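Local coordinates for polymerase X (Deinococcus radiodurans, PDB 2W9M), which probably catalyses DNA-directed addition of deoxyribonucleotides to DNA, as a magnesium-dependent family X repair polymerase that also carries a zinc-binding PHP domain, at residues E18-L23 with G80-L85; T178-A183 with L200-T205; R243-L248 with L282-E287. All coordinates share one frame; numbering follows the deposited sequence.

Contact 1: residues E18-L23 with G80-L85; sequences ERTADL and GTFAPL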
# COMPACT_ATOMS: atom_id res chain seq x y z
N GLU A 18 -5.24 28.16 7.70
CA GLU A 18 -6.57 27.77 7.25
C GLU A 18 -6.59 26.38 6.62
O GLU A 18 -7.63 25.73 6.59
CB GLU A 18 -7.12 28.80 6.26
CG GLU A 18 -7.81 29.98 6.92
CD GLU A 18 -7.97 31.17 5.99
OE1 GLU A 18 -7.05 31.42 5.18
OE2 GLU A 18 -9.01 31.86 6.08
N ARG A 19 -5.44 25.93 6.12
CA ARG A 19 -5.36 24.61 5.51
C ARG A 19 -5.17 23.51 6.56
O ARG A 19 -5.50 22.35 6.32
CB ARG A 19 -4.23 24.55 4.47
CG ARG A 19 -4.31 23.34 3.54
CD ARG A 19 -3.24 23.39 2.45
NE ARG A 19 -3.34 24.59 1.62
CZ ARG A 19 -2.45 25.58 1.61
NH1 ARG A 19 -1.37 25.51 2.38
NH2 ARG A 19 -2.62 26.63 0.82
N THR A 20 -4.65 23.89 7.72
CA THR A 20 -4.44 22.96 8.83
C THR A 20 -5.74 22.64 9.56
O THR A 20 -5.94 21.51 10.02
CB THR A 20 -3.43 23.52 9.86
OG1 THR A 20 -2.30 24.07 9.17
CG2 THR A 20 -2.97 22.41 10.80
N ALA A 21 -6.62 23.62 9.68
CA ALA A 21 -7.91 23.41 10.31
C ALA A 21 -8.77 22.53 9.41
O ALA A 21 -9.51 21.67 9.90
CB ALA A 21 -8.61 24.74 10.59
N ASP A 22 -8.67 22.74 8.11
CA ASP A 22 -9.40 21.93 7.13
C ASP A 22 -8.97 20.47 7.19
O ASP A 22 -9.80 19.57 7.10
CB ASP A 22 -9.21 22.49 5.71
CG ASP A 22 -10.08 23.71 5.44
OD1 ASP A 22 -11.21 23.78 5.97
OD2 ASP A 22 -9.62 24.60 4.68
N LEU A 23 -7.67 20.26 7.36
CA LEU A 23 -7.10 18.91 7.48
C LEU A 23 -7.56 18.21 8.77
O LEU A 23 -7.88 17.02 8.75
CB LEU A 23 -5.57 18.96 7.42
CG LEU A 23 -4.95 19.01 6.02
CD1 LEU A 23 -3.45 19.28 6.09
CD2 LEU A 23 -5.21 17.71 5.29
N GLY A 80 10.56 28.53 5.86
CA GLY A 80 9.86 28.55 4.59
C GLY A 80 9.11 27.25 4.44
O GLY A 80 8.97 26.71 3.34
N THR A 81 8.64 26.74 5.57
CA THR A 81 7.97 25.45 5.65
C THR A 81 7.14 25.37 6.93
O THR A 81 7.68 25.38 8.03
CB THR A 81 8.99 24.30 5.65
OG1 THR A 81 9.54 24.14 4.34
CG2 THR A 81 8.33 23.00 6.08
N PHE A 82 5.82 25.29 6.77
CA PHE A 82 4.91 25.26 7.92
C PHE A 82 4.93 23.91 8.61
O PHE A 82 4.59 22.89 8.00
CB PHE A 82 3.49 25.63 7.49
CG PHE A 82 2.59 25.99 8.63
CD1 PHE A 82 3.01 26.86 9.62
CD2 PHE A 82 1.31 25.46 8.72
CE1 PHE A 82 2.18 27.20 10.67
CE2 PHE A 82 0.48 25.79 9.77
CZ PHE A 82 0.92 26.66 10.75
N ALA A 83 5.33 23.90 9.87
CA ALA A 83 5.52 22.66 10.62
C ALA A 83 4.29 21.75 10.62
O ALA A 83 4.37 20.61 10.16
CB ALA A 83 5.99 22.95 12.05
N PRO A 84 3.16 22.25 11.13
CA PRO A 84 1.93 21.44 11.22
C PRO A 84 1.60 20.64 9.95
O PRO A 84 1.13 19.51 10.06
CB PRO A 84 0.86 22.48 11.51
CG PRO A 84 1.58 23.52 12.29
CD PRO A 84 2.96 23.60 11.69
N LEU A 85 1.83 21.22 8.77
CA LEU A 85 1.53 20.52 7.52
C LEU A 85 2.51 19.38 7.26
O LEU A 85 2.13 18.36 6.68
CB LEU A 85 1.51 21.49 6.34
CG LEU A 85 0.35 22.48 6.35
CD1 LEU A 85 0.38 23.38 5.12
CD2 LEU A 85 -0.97 21.73 6.44
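Thr-20, on helix 10-26, places OG1 at the rim of the Phe-82 ring, in its plane, 3.3 Å from CE2, while the hydroxyl is hydrogen-bonded to Ala-16 O within its own helix. Two further groups of the 80-85 segment touch this threonine. OG1 stands beside the backbone N (chi1 -45°), which leaves the methyl CG2 anti to it and 3.9 Å from Pro-84 CB; Leu-85 CD2 comes within 3.8 Å of OG1. Pro-84 also turns back on Phe-82, its CD standing 3.6 Å above the middle of the ring, so that the aromatic is met at its edge by Thr-20 and on one face by the proline. Phe-76 and Leu-73 of helix 67-79 add to its surroundings. One turn along from Thr-20, Leu-23 meets Leu-85 at about a right angle, CD1 to CD2 at 3.5 Å. The other methyl of Leu-85, CD1, sits 3.9 Å from Arg-19 NH1, at the edge of the guanidinium and in its plane, where the contact gives way to an exposed margin. Helix 10-26 is thereby joined to the start of helix 83-91 in the N-terminal helix-hairpin-helix region, with Tyr-370 touching both Thr-20 and Pro-84. No hydrogen bond spans the two segments, which leaves cohesion here to methyl and ring contacts.

Contact 2: residues T178-A183 with L200-T205; sequences TDLSPA and LTVTGT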
# COMPACT_ATOMS: atom_id res chain seq x y z
N THR A 178 -12.75 -10.84 -23.48
CA THR A 178 -12.94 -12.17 -22.88
C THR A 178 -12.65 -13.35 -23.82
O THR A 178 -11.99 -14.32 -23.41
CB THR A 178 -14.36 -12.33 -22.29
OG1 THR A 178 -14.65 -11.21 -21.45
CG2 THR A 178 -14.44 -13.60 -21.46
N ASP A 179 -13.13 -13.29 -25.05
CA ASP A 179 -12.96 -14.42 -25.98
C ASP A 179 -11.59 -14.48 -26.65
O ASP A 179 -11.34 -15.37 -27.47
CB ASP A 179 -14.08 -14.47 -27.02
CG ASP A 179 -15.05 -15.61 -26.78
OD1 ASP A 179 -15.67 -15.66 -25.70
OD2 ASP A 179 -15.18 -16.47 -27.68
N LEU A 180 -10.71 -13.55 -26.29
CA LEU A 180 -9.33 -13.55 -26.79
C LEU A 180 -8.39 -14.10 -25.72
O LEU A 180 -7.17 -14.00 -25.85
CB LEU A 180 -8.91 -12.15 -27.22
CG LEU A 180 -9.91 -11.39 -28.09
CD1 LEU A 180 -9.33 -10.05 -28.55
CD2 LEU A 180 -10.33 -12.23 -29.29
N SER A 181 -8.97 -14.66 -24.67
CA SER A 181 -8.20 -15.26 -23.58
C SER A 181 -7.18 -14.31 -22.95
O SER A 181 -5.99 -14.61 -22.93
CB SER A 181 -7.49 -16.52 -24.06
OG SER A 181 -8.44 -17.55 -24.35
N PRO A 182 -7.66 -13.19 -22.39
CA PRO A 182 -6.79 -12.14 -21.84
C PRO A 182 -5.94 -12.65 -20.69
O PRO A 182 -6.33 -13.60 -20.02
CB PRO A 182 -7.78 -11.09 -21.31
CG PRO A 182 -9.13 -11.49 -21.85
CD PRO A 182 -9.08 -12.95 -22.06
N ALA A 183 -4.79 -12.01 -20.46
CA ALA A 183 -3.92 -12.36 -19.34
C ALA A 183 -2.99 -11.19 -19.03
O ALA A 183 -2.37 -10.64 -19.93
CB ALA A 183 -3.11 -13.61 -19.66
N LEU A 200 -1.35 -6.21 -21.06
CA LEU A 200 -2.23 -7.36 -21.21
C LEU A 200 -1.69 -8.23 -22.34
O LEU A 200 -1.04 -7.74 -23.27
CB LEU A 200 -3.64 -6.88 -21.55
CG LEU A 200 -4.84 -7.47 -20.82
CD1 LEU A 200 -4.58 -7.52 -19.33
CD2 LEU A 200 -6.10 -6.67 -21.11
N THR A 201 -1.95 -9.52 -22.27
CA THR A 201 -1.58 -10.41 -23.36
C THR A 201 -2.85 -11.08 -23.89
O THR A 201 -3.82 -11.26 -23.15
CB THR A 201 -0.51 -11.43 -22.91
OG1 THR A 201 0.52 -11.51 -23.91
CG2 THR A 201 -1.12 -12.79 -22.66
N VAL A 202 -2.85 -11.44 -25.17
CA VAL A 202 -4.09 -11.82 -25.85
C VAL A 202 -3.78 -12.66 -27.10
O VAL A 202 -2.76 -12.44 -27.76
CB VAL A 202 -4.87 -10.54 -26.26
CG1 VAL A 202 -5.51 -10.70 -27.62
CG2 VAL A 202 -5.89 -10.17 -25.19
N THR A 203 -4.63 -13.63 -27.41
CA THR A 203 -4.51 -14.36 -28.68
C THR A 203 -5.53 -13.84 -29.68
O THR A 203 -6.70 -13.63 -29.35
CB THR A 203 -4.68 -15.88 -28.53
OG1 THR A 203 -6.08 -16.21 -28.57
CG2 THR A 203 -4.07 -16.40 -27.24
N GLY A 204 -5.09 -13.65 -30.92
CA GLY A 204 -5.95 -13.07 -31.94
C GLY A 204 -5.18 -12.03 -32.72
O GLY A 204 -3.96 -11.94 -32.60
N THR A 205 -5.88 -11.23 -33.51
CA THR A 205 -5.24 -10.23 -34.34
C THR A 205 -5.58 -8.81 -33.86
O THR A 205 -6.58 -8.61 -33.17
CB THR A 205 -5.65 -10.39 -35.83
OG1 THR A 205 -7.01 -9.96 -36.00
CG2 THR A 205 -5.52 -11.85 -36.25
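Ala-183 and Thr-201 form a hydrogen-bonded antiparallel pair, which adds the short strand 183-184 to strand 194-203 of a mixed sheet, consistent with the palm of a family X polymerase. The backbone bonds come first. Ala-183 N gives to Thr-201 O at 3.0 Å, and Thr-201 N returns a bond to Ala-183 O, modelled so short that its exact length is doubtful. Before it joins the strand, the 178-183 segment already meets its partner: Thr-203 N bonds Leu-180 O at 3.0 Å, nearly straight (163°) and in the carbonyl plane. Pro-182 adds a CA-H...O contact, its CA lying 3.4 Å from Thr-201 O, the same oxygen that Ala-183 N uses.

Apolar contacts divide between two sides. Leu-180 crosses Val-202 at a slant, CB to CG1 at 3.7 Å, and Val-209 of helix 206-212 touches both. Pro-182 CB approaches the second methyl of the valine, CG2, more loosely. The methyls Ala-183 CB and Thr-201 CG2 lie together, 3.7 Å apart, and both residues touch Arg-243 of helix 243-249.

Ser-181, between Leu-180 and Pro-182, adopts a left-handed conformation (phi 55°). At Gly-204 a CB would collide with Thr-203 O, the carbonyl oxygen that Leu-180 CB approaches to 3.4 Å.

Contact 3: residues R243-L248 with L282-E287; sequences RGALDL and LPTPTE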
# COMPACT_ATOMS: atom_id res chain seq x y z
N ARG A 243 1.20 -17.93 -28.73
CA ARG A 243 0.85 -17.31 -27.45
C ARG A 243 1.88 -17.58 -26.36
O ARG A 243 2.29 -16.67 -25.65
CB ARG A 243 -0.55 -17.74 -26.99
CG ARG A 243 -0.83 -17.39 -25.53
CD ARG A 243 -0.81 -15.88 -25.29
NE ARG A 243 -2.14 -15.32 -25.44
CZ ARG A 243 -2.96 -15.05 -24.43
NH1 ARG A 243 -2.58 -15.28 -23.17
NH2 ARG A 243 -4.16 -14.56 -24.67
N GLY A 244 2.31 -18.84 -26.23
CA GLY A 244 3.28 -19.21 -25.22
C GLY A 244 4.55 -18.38 -25.27
O GLY A 244 5.10 -18.02 -24.23
N ALA A 245 5.03 -18.09 -26.48
CA ALA A 245 6.26 -17.32 -26.67
C ALA A 245 6.02 -15.84 -26.40
O ALA A 245 6.86 -15.16 -25.81
CB ALA A 245 6.80 -17.51 -28.08
N LEU A 246 4.87 -15.35 -26.85
CA LEU A 246 4.46 -13.98 -26.58
C LEU A 246 4.41 -13.73 -25.07
O LEU A 246 4.84 -12.68 -24.59
CB LEU A 246 3.09 -13.71 -27.20
CG LEU A 246 2.52 -12.29 -27.03
CD1 LEU A 246 3.26 -11.33 -27.95
CD2 LEU A 246 1.03 -12.27 -27.33
N ASP A 247 3.90 -14.71 -24.33
CA ASP A 247 3.77 -14.58 -22.88
C ASP A 247 5.13 -14.50 -22.19
O ASP A 247 5.29 -13.75 -21.23
CB ASP A 247 2.94 -15.73 -22.31
CG ASP A 247 1.47 -15.62 -22.69
OD1 ASP A 247 1.10 -14.64 -23.37
OD2 ASP A 247 0.68 -16.51 -22.30
N LEU A 248 6.10 -15.26 -22.69
CA LEU A 248 7.45 -15.20 -22.13
C LEU A 248 8.10 -13.86 -22.42
O LEU A 248 8.65 -13.22 -21.52
CB LEU A 248 8.32 -16.33 -22.69
CG LEU A 248 8.13 -17.72 -22.09
CD1 LEU A 248 9.14 -18.68 -22.69
CD2 LEU A 248 8.30 -17.67 -20.58
N LEU A 282 8.38 -24.63 -34.28
CA LEU A 282 7.76 -25.43 -33.22
C LEU A 282 6.53 -24.75 -32.64
O LEU A 282 6.57 -23.57 -32.28
CB LEU A 282 8.78 -25.72 -32.12
CG LEU A 282 10.18 -26.11 -32.60
CD1 LEU A 282 11.14 -26.25 -31.43
CD2 LEU A 282 10.12 -27.40 -33.40
N PRO A 283 5.41 -25.49 -32.55
CA PRO A 283 4.18 -24.96 -31.95
C PRO A 283 4.42 -24.57 -30.50
O PRO A 283 4.98 -25.35 -29.73
CB PRO A 283 3.22 -26.15 -32.03
CG PRO A 283 3.76 -27.01 -33.12
CD PRO A 283 5.24 -26.87 -33.03
N THR A 284 3.99 -23.37 -30.13
CA THR A 284 4.23 -22.85 -28.79
C THR A 284 2.94 -22.27 -28.20
O THR A 284 2.75 -21.05 -28.16
CB THR A 284 5.34 -21.78 -28.81
OG1 THR A 284 6.61 -22.42 -28.97
CG2 THR A 284 5.35 -20.99 -27.52
N PRO A 285 2.03 -23.15 -27.74
CA PRO A 285 0.73 -22.73 -27.21
C PRO A 285 0.82 -22.19 -25.79
O PRO A 285 0.02 -21.34 -25.40
CB PRO A 285 -0.09 -24.03 -27.22
CG PRO A 285 0.74 -25.04 -27.99
CD PRO A 285 2.15 -24.61 -27.81
N THR A 286 1.79 -22.69 -25.02
CA THR A 286 1.92 -22.32 -23.61
C THR A 286 3.37 -22.04 -23.26
O THR A 286 4.28 -22.56 -23.90
CB THR A 286 1.41 -23.46 -22.70
OG1 THR A 286 0.01 -23.66 -22.93
CG2 THR A 286 1.64 -23.12 -21.22
N GLU A 287 3.58 -21.20 -22.25
CA GLU A 287 4.92 -20.96 -21.73
C GLU A 287 5.65 -22.28 -21.48
O GLU A 287 6.78 -22.47 -21.92
CB GLU A 287 4.87 -20.16 -20.43
CG GLU A 287 4.50 -18.70 -20.59
CD GLU A 287 4.82 -17.88 -19.35
OE1 GLU A 287 4.67 -18.40 -18.22
OE2 GLU A 287 5.23 -16.70 -19.50
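Gly-244 N, in the first turn of helix 243-249, donates to Thr-284 O at 3.0 Å, a bent bond (137° at the hydrogen) whose donor is tilted 33° from the carbonyl plane. The glycine lets the 282-287 segment come very close: its CA lies 3.4 Å from Thr-286 C, and a CB at this position would collide with both Thr-286 O and Thr-284 CG2. That threonine methyl, anti to its own backbone N, is pushed against the helix backbone, 3.1 Å from Ala-245 N, and also touches Ala-245 CB.

Further along the helix, Glu-287 lies against Asp-247 and Leu-248, its chain extended beyond CG (chi2 -165°). Its CG rests 3.8 Å from Asp-247 CB, and OE2 meets Leu-248 CD2 at 3.4 Å. The buried carboxylate is held from outside the two segments, OE2 by a salt bridge to Arg-304 and OE1 by one to Arg-189. An alanine in place of Glu-287 would probably leave Arg-304 and Arg-189 without this acidic mate and open a gap beside Leu-248 and Asp-247. Asp-247 OD2 forms a salt bridge to Arg-243 NH1 at 3.6 Å, at the guanidinium edge, while Asp-247 OD1 and Arg-243 NH2 turn to Thr-201 and Ser-181 respectively.

The helix thus faces strand 194-203 on one side and the start of helix 287-293 on another, a close approach at a glycine, consistent with the meeting of palm and thumb in the family X polymerase fold.

How the contacts relate
Contacts 2 and 3 are neighbours, their centres 13 Å apart, and two probable hydrogen bonds link them: Ser-181 O to Arg-243 NH2, modelled at a rather short 2.5 Å, and Thr-201 OG1 to Asp-247 OD1 at 3.2 Å. Helix 243-249 is therefore shared, with the sheet of contact 2 on one side and the 282-287 segment of contact 3 on another. Contact 1 stands apart, its centre about 49 Å from that of contact 2 and 55 Å from that of contact 3, across the chain's centre, in keeping with an extended molecule. Of the three it lies nearest the zinc ions, though the Leu-23 side chain is still about 12 Å from one, too far to touch it.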